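Local coordinates for binary enterotoxin of Clostridium perfringens component a (PDB 5WTZ), which is the enzymatic component of an iota-like binary enterotoxin, an actin-specific ADP-ribosylating toxin that takes NAD+ as its substrate, at residues 105-110 with 120-125; 154-159 with 202-207; 244-249 with 280-285; 284-289 with 386-391. All coordinates share one frame; numbering follows the deposited sequence.

In the fold
Two ADP-ribosyltransferase folds stand in tandem in this chain, and the contacts divide evenly between them. Contacts 1 and 2 come first, in the N-terminal half, with centres about 12 Å apart; they touch where L109 and I123 pack on the sheet that holds strands 156-162 and 201-211. Contacts 3 and 4 follow in the C-terminal half, where NAD is bound; their centres lie about 9 Å apart, and they share S284 and A285 of helix 272-286. Between the pairs the centres are about 37 to 48 Å apart. The first pair thus belongs to the framework of the N-terminal half, the second to the surroundings of the nucleotide pocket.

Contact 1 of 4, residues 105-110 with 120-125; sequences FNQNLE and EEAINN
L109 and A122 mark the closest backbone approach, their CA atoms 5.4 Å apart, where the irregular loop 105-110 passes the first turns of helix 120-130. On the loop side an Asx turn, in which N108 OD1 accepts from the backbone N of E110, bends the chain around L109. A122 sits in the middle of the contact: its CB lies 3.3 Å from N108 O, with the amide of Q107 on it and L109 CD2 reaching past it to the backbone of I123. F105 brings its ring tip to the helix, CZ 3.4 Å from A122 O, while N125 CB lies at the ring edge. The one side-chain hydrogen bond across the contact runs from N125 ND2 to Q107 OE1 at 2.9 Å and is nearly straight, 175° at the hydrogen. It arrives on a lone pair in the plane of the Q107 carbonyl. With CG anti to the backbone N (chi1 -178°) and the chain extended beyond it, Q107 spans the gap to the helix. An uncharged amide pair at the margin therefore sets which end of each amide faces the other, while contacts of A122, L109 and F105 fasten loop to helix without a charge.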
loop_
_atom_site.group_PDB
_atom_site.type_symbol
_atom_site.label_atom_id
_atom_site.label_comp_id
_atom_site.label_asym_id
_atom_site.label_seq_id
_atom_site.Cartn_x
_atom_site.Cartn_y
_atom_site.Cartn_z
ATOM N N PHE A 105 8.830 -2.906 -10.960
ATOM C CA PHE A 105 9.606 -3.617 -11.964
ATOM C C PHE A 105 10.563 -2.625 -12.619
ATOM O O PHE A 105 10.124 -1.598 -13.140
ATOM C CB PHE A 105 8.678 -4.253 -13.001
ATOM C CG PHE A 105 9.340 -5.282 -13.877
ATOM C CD1 PHE A 105 9.802 -6.480 -13.342
ATOM C CD2 PHE A 105 9.460 -5.073 -15.252
ATOM C CE1 PHE A 105 10.406 -7.442 -14.166
ATOM C CE2 PHE A 105 10.046 -6.025 -16.064
ATOM C CZ PHE A 105 10.521 -7.209 -15.521
ATOM N N ASN A 106 11.862 -2.911 -12.588
ATOM C CA ASN A 106 12.839 -1.952 -13.113
ATOM C C ASN A 106 13.451 -2.349 -14.463
ATOM O O ASN A 106 14.176 -1.560 -15.066
ATOM C CB ASN A 106 13.962 -1.703 -12.086
ATOM C CG ASN A 106 14.373 -2.962 -11.327
ATOM O OD1 ASN A 106 14.346 -4.068 -11.868
ATOM N ND2 ASN A 106 14.778 -2.789 -10.064
ATOM N N GLN A 107 13.138 -3.551 -14.946
ATOM C CA GLN A 107 13.641 -4.020 -16.231
ATOM C C GLN A 107 12.823 -3.464 -17.389
ATOM O O GLN A 107 11.597 -3.350 -17.303
ATOM C CB GLN A 107 13.637 -5.551 -16.289
ATOM C CG GLN A 107 14.197 -6.115 -17.595
ATOM C CD GLN A 107 14.446 -7.610 -17.532
ATOM O OE1 GLN A 107 13.912 -8.295 -16.663
ATOM N NE2 GLN A 107 15.268 -8.120 -18.444
ATOM N N ASN A 108 13.503 -3.137 -18.482
ATOM C CA ASN A 108 12.838 -2.633 -19.669
ATOM C C ASN A 108 12.060 -3.735 -20.382
ATOM O O ASN A 108 12.609 -4.798 -20.671
ATOM C CB ASN A 108 13.863 -2.012 -20.618
ATOM C CG ASN A 108 13.269 -0.918 -21.483
ATOM O OD1 ASN A 108 12.237 -1.105 -22.130
ATOM N ND2 ASN A 108 13.915 0.244 -21.486
ATOM N N LEU A 109 10.785 -3.483 -20.673
ATOM C CA LEU A 109 9.956 -4.475 -21.362
ATOM C C LEU A 109 10.100 -4.401 -22.877
ATOM O O LEU A 109 9.783 -5.356 -23.592
ATOM C CB LEU A 109 8.489 -4.305 -20.969
ATOM C CG LEU A 109 8.128 -4.893 -19.613
ATOM C CD1 LEU A 109 6.771 -4.387 -19.149
ATOM C CD2 LEU A 109 8.156 -6.420 -19.709
ATOM N N GLU A 110 10.582 -3.265 -23.367
ATOM C CA GLU A 110 10.792 -3.089 -24.793
ATOM C C GLU A 110 12.002 -3.901 -25.226
ATOM O O GLU A 110 13.064 -3.809 -24.614
ATOM C CB GLU A 110 10.984 -1.606 -25.133
ATOM C CG GLU A 110 9.907 -1.049 -26.046
ATOM C CD GLU A 110 9.837 0.469 -26.036
ATOM O OE1 GLU A 110 10.903 1.118 -26.102
ATOM O OE2 GLU A 110 8.712 1.011 -25.967
ATOM N N GLU A 120 11.047 -11.057 -24.515
ATOM C CA GLU A 120 10.542 -12.304 -23.945
ATOM C C GLU A 120 11.054 -12.565 -22.531
ATOM O O GLU A 120 10.284 -12.939 -21.654
ATOM C CB GLU A 120 10.899 -13.500 -24.840
ATOM C CG GLU A 120 10.632 -14.851 -24.164
ATOM C CD GLU A 120 10.493 -16.010 -25.144
ATOM O OE1 GLU A 120 9.847 -15.834 -26.202
ATOM O OE2 GLU A 120 11.022 -17.104 -24.844
ATOM N N GLU A 121 12.351 -12.381 -22.310
ATOM C CA GLU A 121 12.912 -12.621 -20.983
ATOM C C GLU A 121 12.396 -11.595 -19.997
ATOM O O GLU A 121 12.105 -11.917 -18.845
ATOM C CB GLU A 121 14.438 -12.596 -21.024
ATOM C CG GLU A 121 15.086 -12.798 -19.670
ATOM C CD GLU A 121 16.573 -13.064 -19.769
ATOM O OE1 GLU A 121 17.042 -13.425 -20.872
ATOM O OE2 GLU A 121 17.269 -12.914 -18.742
ATOM N N ALA A 122 12.266 -10.358 -20.462
ATOM C CA ALA A 122 11.763 -9.286 -19.621
ATOM C C ALA A 122 10.340 -9.591 -19.174
ATOM O O ALA A 122 10.032 -9.520 -17.982
ATOM C CB ALA A 122 11.828 -7.940 -20.350
ATOM N N ILE A 123 9.472 -9.953 -20.110
ATOM C CA ILE A 123 8.094 -10.209 -19.708
ATOM C C ILE A 123 7.974 -11.480 -18.849
ATOM O O ILE A 123 7.055 -11.584 -18.037
ATOM C CB ILE A 123 7.145 -10.281 -20.934
ATOM C CG1 ILE A 123 5.694 -10.095 -20.473
ATOM C CG2 ILE A 123 7.346 -11.571 -21.725
ATOM C CD1 ILE A 123 4.733 -9.745 -21.564
ATOM N N ASN A 124 8.898 -12.429 -18.991
ATOM C CA ASN A 124 8.877 -13.593 -18.107
ATOM C C ASN A 124 9.254 -13.198 -16.691
ATOM O O ASN A 124 8.688 -13.701 -15.732
ATOM C CB ASN A 124 9.808 -14.695 -18.607
ATOM C CG ASN A 124 9.136 -15.601 -19.611
ATOM O OD1 ASN A 124 7.917 -15.778 -19.586
ATOM N ND2 ASN A 124 9.921 -16.158 -20.522
ATOM N N ASN A 125 10.210 -12.289 -16.560
ATOM C CA ASN A 125 10.562 -11.777 -15.249
ATOM C C ASN A 125 9.408 -10.972 -14.664
ATOM O O ASN A 125 9.152 -11.011 -13.458
ATOM C CB ASN A 125 11.836 -10.927 -15.320
ATOM C CG ASN A 125 13.081 -11.764 -15.580
ATOM O OD1 ASN A 125 13.121 -12.953 -15.268
ATOM N ND2 ASN A 125 14.106 -11.141 -16.132
#

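Contact 2 of 4, residues 154-159 with 202-207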
loop_
_atom_site.group_PDB
_atom_site.type_symbol
_atom_site.label_atom_id
_atom_site.label_comp_id
_atom_site.label_asym_id
_atom_site.label_seq_id
_atom_site.Cartn_x
_atom_site.Cartn_y
_atom_site.Cartn_z
ATOM N N LEU A 154 4.368 4.484 -22.113
ATOM C CA LEU A 154 4.405 3.483 -21.041
ATOM C C LEU A 154 4.324 2.059 -21.624
ATOM O O LEU A 154 3.764 1.867 -22.703
ATOM C CB LEU A 154 3.255 3.716 -20.048
ATOM C CG LEU A 154 3.155 5.102 -19.406
ATOM C CD1 LEU A 154 1.949 5.152 -18.478
ATOM C CD2 LEU A 154 4.428 5.430 -18.639
ATOM N N PRO A 155 4.886 1.061 -20.915
ATOM C CA PRO A 155 4.989 -0.325 -21.401
ATOM C C PRO A 155 3.783 -1.222 -21.139
ATOM O O PRO A 155 3.648 -2.263 -21.789
ATOM C CB PRO A 155 6.188 -0.866 -20.625
ATOM C CG PRO A 155 6.102 -0.139 -19.311
ATOM C CD PRO A 155 5.701 1.267 -19.700
ATOM N N ILE A 156 2.914 -0.826 -20.218
ATOM C CA ILE A 156 1.894 -1.713 -19.692
ATOM C C ILE A 156 0.500 -1.161 -19.899
ATOM O O ILE A 156 0.280 0.042 -19.797
ATOM C CB ILE A 156 2.132 -1.965 -18.165
ATOM C CG1 ILE A 156 3.497 -2.623 -17.941
ATOM C CG2 ILE A 156 0.992 -2.781 -17.536
ATOM C CD1 ILE A 156 4.086 -2.363 -16.517
ATOM N N LEU A 157 -0.432 -2.042 -20.231
ATOM C CA LEU A 157 -1.845 -1.701 -20.261
ATOM C C LEU A 157 -2.538 -2.501 -19.171
ATOM O O LEU A 157 -2.487 -3.753 -19.161
ATOM C CB LEU A 157 -2.474 -2.004 -21.624
ATOM C CG LEU A 157 -4.011 -1.921 -21.659
ATOM C CD1 LEU A 157 -4.489 -0.480 -21.458
ATOM C CD2 LEU A 157 -4.583 -2.499 -22.955
ATOM N N VAL A 158 -3.180 -1.797 -18.243
ATOM C CA VAL A 158 -3.921 -2.458 -17.172
ATOM C C VAL A 158 -5.397 -2.545 -17.545
ATOM O O VAL A 158 -6.030 -1.551 -17.879
ATOM C CB VAL A 158 -3.769 -1.737 -15.809
ATOM C CG1 VAL A 158 -4.543 -2.476 -14.720
ATOM C CG2 VAL A 158 -2.289 -1.637 -15.408
ATOM N N HIS A 159 -5.921 -3.761 -17.470
ATOM C CA HIS A 159 -7.308 -4.075 -17.747
ATOM C C HIS A 159 -7.928 -4.526 -16.421
ATOM O O HIS A 159 -7.839 -5.692 -16.052
ATOM C CB HIS A 159 -7.375 -5.155 -18.830
ATOM C CG HIS A 159 -8.757 -5.596 -19.189
ATOM N ND1 HIS A 159 -9.083 -6.920 -19.373
ATOM C CD2 HIS A 159 -9.882 -4.889 -19.452
ATOM C CE1 HIS A 159 -10.359 -7.017 -19.707
ATOM N NE2 HIS A 159 -10.865 -5.798 -19.766
ATOM N N GLN A 202 3.445 -3.456 -29.283
ATOM C CA GLN A 202 3.134 -4.405 -28.220
ATOM C C GLN A 202 3.223 -3.791 -26.827
ATOM O O GLN A 202 4.159 -3.058 -26.511
ATOM C CB GLN A 202 4.061 -5.619 -28.299
ATOM C CG GLN A 202 3.793 -6.503 -29.503
ATOM C CD GLN A 202 4.635 -7.769 -29.509
ATOM O OE1 GLN A 202 5.461 -7.984 -28.618
ATOM N NE2 GLN A 202 4.433 -8.609 -30.525
ATOM N N TYR A 203 2.245 -4.121 -25.996
ATOM C CA TYR A 203 2.235 -3.710 -24.609
ATOM C C TYR A 203 2.019 -4.939 -23.749
ATOM O O TYR A 203 1.385 -5.897 -24.183
ATOM C CB TYR A 203 1.132 -2.681 -24.345
ATOM C CG TYR A 203 1.249 -1.395 -25.132
ATOM C CD1 TYR A 203 0.752 -1.302 -26.435
ATOM C CD2 TYR A 203 1.844 -0.264 -24.571
ATOM C CE1 TYR A 203 0.848 -0.115 -27.165
ATOM C CE2 TYR A 203 1.948 0.921 -25.294
ATOM C CZ TYR A 203 1.448 0.989 -26.588
ATOM O OH TYR A 203 1.542 2.160 -27.311
ATOM N N ALA A 204 2.541 -4.913 -22.529
ATOM C CA ALA A 204 2.234 -5.951 -21.559
ATOM C C ALA A 204 0.860 -5.672 -20.951
ATOM O O ALA A 204 0.677 -4.669 -20.253
ATOM C CB ALA A 204 3.309 -6.013 -20.475
ATOM N N LYS A 205 -0.111 -6.531 -21.245
ATOM C CA LYS A 205 -1.454 -6.356 -20.714
ATOM C C LYS A 205 -1.623 -7.115 -19.394
ATOM O O LYS A 205 -1.606 -8.349 -19.350
ATOM C CB LYS A 205 -2.490 -6.807 -21.734
ATOM C CG LYS A 205 -3.929 -6.637 -21.298
ATOM C CD LYS A 205 -4.848 -7.283 -22.305
ATOM C CE LYS A 205 -6.221 -7.544 -21.727
ATOM N NZ LYS A 205 -7.063 -8.326 -22.680
ATOM N N VAL A 206 -1.800 -6.359 -18.322
ATOM C CA VAL A 206 -2.068 -6.924 -17.007
ATOM C C VAL A 206 -3.575 -6.941 -16.768
ATOM O O VAL A 206 -4.210 -5.882 -16.669
ATOM C CB VAL A 206 -1.360 -6.120 -15.888
ATOM C CG1 VAL A 206 -1.679 -6.696 -14.511
ATOM C CG2 VAL A 206 0.148 -6.106 -16.112
ATOM N N ASP A 207 -4.153 -8.132 -16.736
ATOM C CA ASP A 207 -5.515 -8.277 -16.250
ATOM C C ASP A 207 -5.428 -8.263 -14.732
ATOM O O ASP A 207 -4.531 -8.884 -14.152
ATOM C CB ASP A 207 -6.168 -9.570 -16.737
ATOM C CG ASP A 207 -6.498 -9.544 -18.229
ATOM O OD1 ASP A 207 -6.831 -8.469 -18.771
ATOM O OD2 ASP A 207 -6.447 -10.618 -18.855
#
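Neighbouring parallel strands of the N-terminal five-stranded mixed sheet meet here, I156 to H159 in register with A204 to D207. The strand segments are inclined by 29°, as expected of a twisted sheet. Backbone hydrogen bonds alternate along the pair: A204 N donates to P155 O, L157 N to A204 O, V206 N to L157 O and H159 N to V206 O, the last at 2.8 Å and almost straight (178°). On one face I156 CG2 meets V206 CG2 at 3.7 Å, and A204 CB lies by I156 CG1; helix 120-130 covers this side through I123 and F126. The other face carries L157, K205, H159 and D207. Here H159 ND1 donates to D207 OD1 over 2.8 Å, in the plane of the imidazole but from above that of the carboxylate, the two planes being 62° apart. The ring and the acid lie side by side, pointing the same way, and the extended K205 runs beside H159, its CE 3.8 Å from H159 ND1. D11 accepts a bond from H159 NE2, so both ring nitrogens are engaged and the ring's rotation is fixed. Near the start of the pair, the edge of the Y203 ring faces L154 O, with CE2 3.3 Å away, while its OH bonds to S152 N. Parallel central strands inside an otherwise antiparallel sheet, in the order 1-3-5-4-2, are the pattern of this ADP-ribosyltransferase fold, and the sheet of strands 295-301, 358-364, 411-420, 391-403 and 334-337 repeats it in the C-terminal half.

Contact 3 of 4, residues 244-249 with 280-285; sequences RDINNY and SNISSA
I246 and I282 form the close-packed centre of this crossing between helices 240-263 and 272-286, where I246 CD1 touches I282 CG2 at 3.6 Å. The segment axes approach to 8.6 Å and cross at -104°, so the helices meet over a short patch instead of running alongside each other. I282 fills that patch with both branches. CG2 goes to I246, whereas CG1, anti to the carbonyl carbon (chi1 -59°), lies against D245 O. I282 CD1 lies 3.8 Å from Y249 CB. A285 CB adds a looser contact to I246 CG1 at 4.3 Å.

Toward the solvent side the contact becomes polar. N281 ND2 donates to D245 OD2 over 2.7 Å, reaching it on the anti side, 34° out of the carboxylate plane. D245 OD1 is gripped side-on by R244, through NE (2.9 Å) and NH2, both from the same face of the carboxylate and in the guanidinium plane. D245 is thus held from its own helix and from the crossing one, which fixes its rotation; the arginine would be expected to stabilise its negative charge. The exposed R244 touches the other segment only through NH2, loosely, at 3.8 Å from N281 ND2, and that same nitrogen also makes a salt bridge with E277.

Strand 384-387 packs against the crossing through L386, which touches I246, Y249 and I282. Y249 extends past it to hydrogen-bond through OH with S342 and with the NAD-binding N258, linking this helix pair to the wall of the nucleotide pocket.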
loop_
_atom_site.group_PDB
_atom_site.type_symbol
_atom_site.label_atom_id
_atom_site.label_comp_id
_atom_site.label_asym_id
_atom_site.label_seq_id
_atom_site.Cartn_x
_atom_site.Cartn_y
_atom_site.Cartn_z
ATOM N N ARG A 244 5.066 -11.941 30.804
ATOM C CA ARG A 244 6.181 -11.206 31.391
ATOM C C ARG A 244 7.194 -10.810 30.322
ATOM O O ARG A 244 7.611 -9.657 30.245
ATOM C CB ARG A 244 6.868 -12.035 32.472
ATOM C CG ARG A 244 8.036 -11.323 33.150
ATOM C CD ARG A 244 8.904 -12.327 33.878
ATOM N NE ARG A 244 9.578 -13.209 32.924
ATOM C CZ ARG A 244 9.996 -14.437 33.204
ATOM N NH1 ARG A 244 9.803 -14.948 34.416
ATOM N NH2 ARG A 244 10.601 -15.156 32.266
ATOM N N ASP A 245 7.582 -11.769 29.487
ATOM C CA ASP A 245 8.631 -11.508 28.510
ATOM C C ASP A 245 8.166 -10.679 27.304
ATOM O O ASP A 245 8.965 -9.952 26.729
ATOM C CB ASP A 245 9.252 -12.835 28.065
ATOM C CG ASP A 245 10.081 -13.462 29.170
ATOM O OD1 ASP A 245 10.292 -12.761 30.176
ATOM O OD2 ASP A 245 10.526 -14.624 29.054
ATOM N N ILE A 246 6.886 -10.772 26.936
ATOM C CA ILE A 246 6.291 -9.857 25.956
ATOM C C ILE A 246 6.329 -8.431 26.496
ATOM O O ILE A 246 6.765 -7.512 25.813
ATOM C CB ILE A 246 4.828 -10.247 25.619
ATOM C CG1 ILE A 246 4.790 -11.461 24.681
ATOM C CG2 ILE A 246 4.087 -9.080 24.978
ATOM C CD1 ILE A 246 5.176 -11.143 23.234
ATOM N N ASN A 247 5.870 -8.256 27.732
ATOM C CA ASN A 247 5.904 -6.954 28.398
ATOM C C ASN A 247 7.325 -6.420 28.558
ATOM O O ASN A 247 7.570 -5.225 28.322
ATOM C CB ASN A 247 5.219 -7.033 29.767
ATOM C CG ASN A 247 3.709 -6.883 29.675
ATOM O OD1 ASN A 247 3.197 -6.164 28.821
ATOM N ND2 ASN A 247 2.992 -7.550 30.570
ATOM N N ASN A 248 8.261 -7.294 28.926
ATOM C CA ASN A 248 9.673 -6.910 28.976
ATOM C C ASN A 248 10.173 -6.412 27.604
ATOM O O ASN A 248 10.818 -5.368 27.517
ATOM C CB ASN A 248 10.535 -8.090 29.449
ATOM C CG ASN A 248 12.029 -7.778 29.431
ATOM O OD1 ASN A 248 12.678 -7.839 28.385
ATOM N ND2 ASN A 248 12.581 -7.452 30.593
ATOM N N TYR A 249 9.874 -7.158 26.549
ATOM C CA TYR A 249 10.273 -6.767 25.192
ATOM C C TYR A 249 9.709 -5.395 24.857
ATOM O O TYR A 249 10.437 -4.480 24.434
ATOM C CB TYR A 249 9.806 -7.806 24.164
ATOM C CG TYR A 249 10.014 -7.404 22.706
ATOM C CD1 TYR A 249 9.114 -6.553 22.051
ATOM C CD2 TYR A 249 11.101 -7.885 21.984
ATOM C CE1 TYR A 249 9.298 -6.189 20.711
ATOM C CE2 TYR A 249 11.284 -7.539 20.633
ATOM C CZ TYR A 249 10.379 -6.688 20.014
ATOM O OH TYR A 249 10.555 -6.318 18.694
ATOM N N SER A 280 12.536 -17.512 23.560
ATOM C CA SER A 280 11.670 -18.693 23.599
ATOM C C SER A 280 10.235 -18.344 23.985
ATOM O O SER A 280 9.287 -18.745 23.305
ATOM C CB SER A 280 12.225 -19.733 24.578
ATOM O OG SER A 280 13.229 -20.516 23.964
ATOM N N ASN A 281 10.080 -17.584 25.068
ATOM C CA ASN A 281 8.756 -17.258 25.586
ATOM C C ASN A 281 7.980 -16.328 24.650
ATOM O O ASN A 281 6.800 -16.564 24.369
ATOM C CB ASN A 281 8.884 -16.658 26.999
ATOM C CG ASN A 281 9.312 -17.690 28.025
ATOM O OD1 ASN A 281 9.099 -18.887 27.831
ATOM N ND2 ASN A 281 9.902 -17.238 29.130
ATOM N N ILE A 282 8.636 -15.283 24.149
ATOM C CA ILE A 282 7.995 -14.395 23.187
ATOM C C ILE A 282 7.597 -15.176 21.924
ATOM O O ILE A 282 6.478 -15.041 21.447
ATOM C CB ILE A 282 8.912 -13.189 22.812
ATOM C CG1 ILE A 282 9.265 -12.382 24.069
ATOM C CG2 ILE A 282 8.253 -12.306 21.723
ATOM C CD1 ILE A 282 10.517 -11.532 23.931
ATOM N N SER A 283 8.498 -16.005 21.391
ATOM C CA SER A 283 8.220 -16.698 20.128
ATOM C C SER A 283 7.084 -17.717 20.303
ATOM O O SER A 283 6.209 -17.804 19.443
ATOM C CB SER A 283 9.489 -17.388 19.594
ATOM O OG SER A 283 9.270 -18.067 18.361
ATOM N N SER A 284 7.079 -18.459 21.408
ATOM C CA SER A 284 5.977 -19.400 21.662
ATOM C C SER A 284 4.656 -18.621 21.794
ATOM O O SER A 284 3.624 -19.051 21.290
ATOM C CB SER A 284 6.239 -20.271 22.906
ATOM O OG SER A 284 6.059 -19.535 24.101
ATOM N N ALA A 285 4.698 -17.457 22.426
ATOM C CA ALA A 285 3.500 -16.626 22.543
ATOM C C ALA A 285 2.948 -16.223 21.175
ATOM O O ALA A 285 1.730 -16.236 20.937
ATOM C CB ALA A 285 3.807 -15.381 23.364
#

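Contact 4 of 4, residues 284-289 with 386-391; sequences SALKKR and LIDHGY
L286 supplies the apolar part of the contact, where helix 272-286 and the turn after it meet the chain leaving strand 384-387. Its two methyl groups part: L286 CD2 lies 3.5 Å from L386 O, while L286 CD1 rests 3.9 Å from L386 CG and 3.7 Å from D388 N. The side chain thus covers backbone as well as leucine, and F340 also packs on L286. The ionic part is a salt bridge, K287 NZ to D388 OD2 at 2.8 Å, which uses the syn lone pair of that oxygen. A bend at chi4 (72°) turns the ammonium of K287 toward the buried acid. In hydrogen bonding, D388 OD1 takes S283 OG of the same helix as its partner, and a weak bond comes to it from H389 N. Both carboxylate oxygens are therefore occupied, one by a charge and one by neutral donors, and the lysine would be expected to favour the ionised acid. Beyond D388 the chain enters a G1 beta bulge, with G390 and Y391 both facing V337. A helix and following turn docked on the exit of a strand that carries NAD-binding E384 belong to the C-terminal ADP-ribosyltransferase fold, near its nucleotide site.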
loop_
_atom_site.group_PDB
_atom_site.type_symbol
_atom_site.label_atom_id
_atom_site.label_comp_id
_atom_site.label_asym_id
_atom_site.label_seq_id
_atom_site.Cartn_x
_atom_site.Cartn_y
_atom_site.Cartn_z
ATOM N N SER A 284 7.079 -18.459 21.408
ATOM C CA SER A 284 5.977 -19.400 21.662
ATOM C C SER A 284 4.656 -18.621 21.794
ATOM O O SER A 284 3.624 -19.051 21.290
ATOM C CB SER A 284 6.239 -20.271 22.906
ATOM O OG SER A 284 6.059 -19.535 24.101
ATOM N N ALA A 285 4.698 -17.457 22.426
ATOM C CA ALA A 285 3.500 -16.626 22.543
ATOM C C ALA A 285 2.948 -16.223 21.175
ATOM O O ALA A 285 1.730 -16.236 20.937
ATOM C CB ALA A 285 3.807 -15.381 23.364
ATOM N N LEU A 286 3.847 -15.866 20.266
ATOM C CA LEU A 286 3.433 -15.333 18.978
ATOM C C LEU A 286 2.892 -16.425 18.035
ATOM O O LEU A 286 2.357 -16.125 16.976
ATOM C CB LEU A 286 4.604 -14.594 18.328
ATOM C CG LEU A 286 5.085 -13.370 19.098
ATOM C CD1 LEU A 286 6.316 -12.721 18.475
ATOM C CD2 LEU A 286 3.959 -12.345 19.215
ATOM N N LYS A 287 3.004 -17.683 18.442
ATOM C CA LYS A 287 2.478 -18.801 17.666
ATOM C C LYS A 287 1.084 -19.211 18.140
ATOM O O LYS A 287 0.483 -20.133 17.588
ATOM C CB LYS A 287 3.416 -20.021 17.752
ATOM C CG LYS A 287 4.793 -19.810 17.123
ATOM C CD LYS A 287 5.642 -21.045 17.332
ATOM C CE LYS A 287 6.922 -20.963 16.511
ATOM N NZ LYS A 287 7.855 -19.966 17.075
ATOM N N LYS A 288 0.564 -18.537 19.163
ATOM C CA LYS A 288 -0.631 -19.044 19.849
ATOM C C LYS A 288 -1.946 -18.637 19.165
ATOM O O LYS A 288 -2.972 -19.308 19.330
ATOM C CB LYS A 288 -0.625 -18.608 21.318
ATOM C CG LYS A 288 0.428 -19.357 22.136
ATOM C CD LYS A 288 0.436 -18.988 23.599
ATOM C CE LYS A 288 -0.720 -19.614 24.337
ATOM N NZ LYS A 288 -0.525 -19.482 25.814
ATOM N N ARG A 289 -1.930 -17.558 18.397
ATOM C CA ARG A 289 -3.101 -17.221 17.606
ATOM C C ARG A 289 -2.695 -16.527 16.316
ATOM O O ARG A 289 -2.407 -15.330 16.317
ATOM C CB ARG A 289 -4.066 -16.348 18.406
ATOM C CG ARG A 289 -5.316 -15.956 17.628
ATOM C CD ARG A 289 -6.235 -15.094 18.470
ATOM N NE ARG A 289 -7.176 -15.879 19.270
ATOM C CZ ARG A 289 -8.481 -15.970 19.021
ATOM N NH1 ARG A 289 -9.012 -15.315 17.998
ATOM N NH2 ARG A 289 -9.255 -16.710 19.801
ATOM N N LEU A 386 3.162 -7.573 16.753
ATOM C CA LEU A 386 4.513 -8.104 16.892
ATOM C C LEU A 386 4.629 -9.416 16.128
ATOM O O LEU A 386 3.862 -10.348 16.356
ATOM C CB LEU A 386 4.859 -8.299 18.368
ATOM C CG LEU A 386 6.268 -8.783 18.733
ATOM C CD1 LEU A 386 7.290 -7.766 18.241
ATOM C CD2 LEU A 386 6.400 -8.989 20.242
ATOM N N ILE A 387 5.602 -9.497 15.226
ATOM C CA ILE A 387 5.745 -10.647 14.337
ATOM C C ILE A 387 6.892 -11.532 14.823
ATOM O O ILE A 387 7.919 -11.004 15.274
ATOM C CB ILE A 387 5.987 -10.161 12.865
ATOM C CG1 ILE A 387 4.796 -9.311 12.405
ATOM C CG2 ILE A 387 6.240 -11.320 11.912
ATOM C CD1 ILE A 387 4.986 -8.594 11.054
ATOM N N ASP A 388 6.707 -12.857 14.748
ATOM C CA ASP A 388 7.706 -13.832 15.174
ATOM C C ASP A 388 9.020 -13.664 14.405
ATOM O O ASP A 388 9.044 -13.178 13.272
ATOM C CB ASP A 388 7.152 -15.265 15.014
ATOM C CG ASP A 388 7.857 -16.289 15.915
ATOM O OD1 ASP A 388 8.640 -15.903 16.824
ATOM O OD2 ASP A 388 7.630 -17.509 15.717
ATOM N N HIS A 389 10.122 -14.048 15.037
ATOM C CA HIS A 389 11.410 -13.977 14.355
ATOM C C HIS A 389 11.493 -15.009 13.225
ATOM O O HIS A 389 10.788 -16.021 13.242
ATOM C CB HIS A 389 12.548 -14.182 15.354
ATOM C CG HIS A 389 12.588 -15.551 15.956
ATOM N ND1 HIS A 389 13.538 -16.485 15.616
ATOM C CD2 HIS A 389 11.795 -16.137 16.885
ATOM C CE1 HIS A 389 13.334 -17.593 16.311
ATOM N NE2 HIS A 389 12.284 -17.408 17.087
ATOM N N GLY A 390 12.337 -14.742 12.232
ATOM C CA GLY A 390 12.678 -15.759 11.255
ATOM C C GLY A 390 11.825 -15.802 10.003
ATOM O O GLY A 390 11.876 -16.779 9.264
ATOM N N TYR A 391 11.031 -14.766 9.765
ATOM C CA TYR A 391 10.312 -14.642 8.489
ATOM C C TYR A 391 11.192 -13.880 7.519
ATOM O O TYR A 391 12.354 -13.621 7.818
ATOM C CB TYR A 391 8.977 -13.915 8.669
ATOM C CG TYR A 391 7.833 -14.755 9.240
ATOM C CD1 TYR A 391 7.215 -15.755 8.478
ATOM C CD2 TYR A 391 7.342 -14.502 10.516
ATOM C CE1 TYR A 391 6.149 -16.509 8.998
ATOM C CE2 TYR A 391 6.287 -15.251 11.051
ATOM C CZ TYR A 391 5.689 -16.241 10.282
ATOM O OH TYR A 391 4.641 -16.961 10.822
#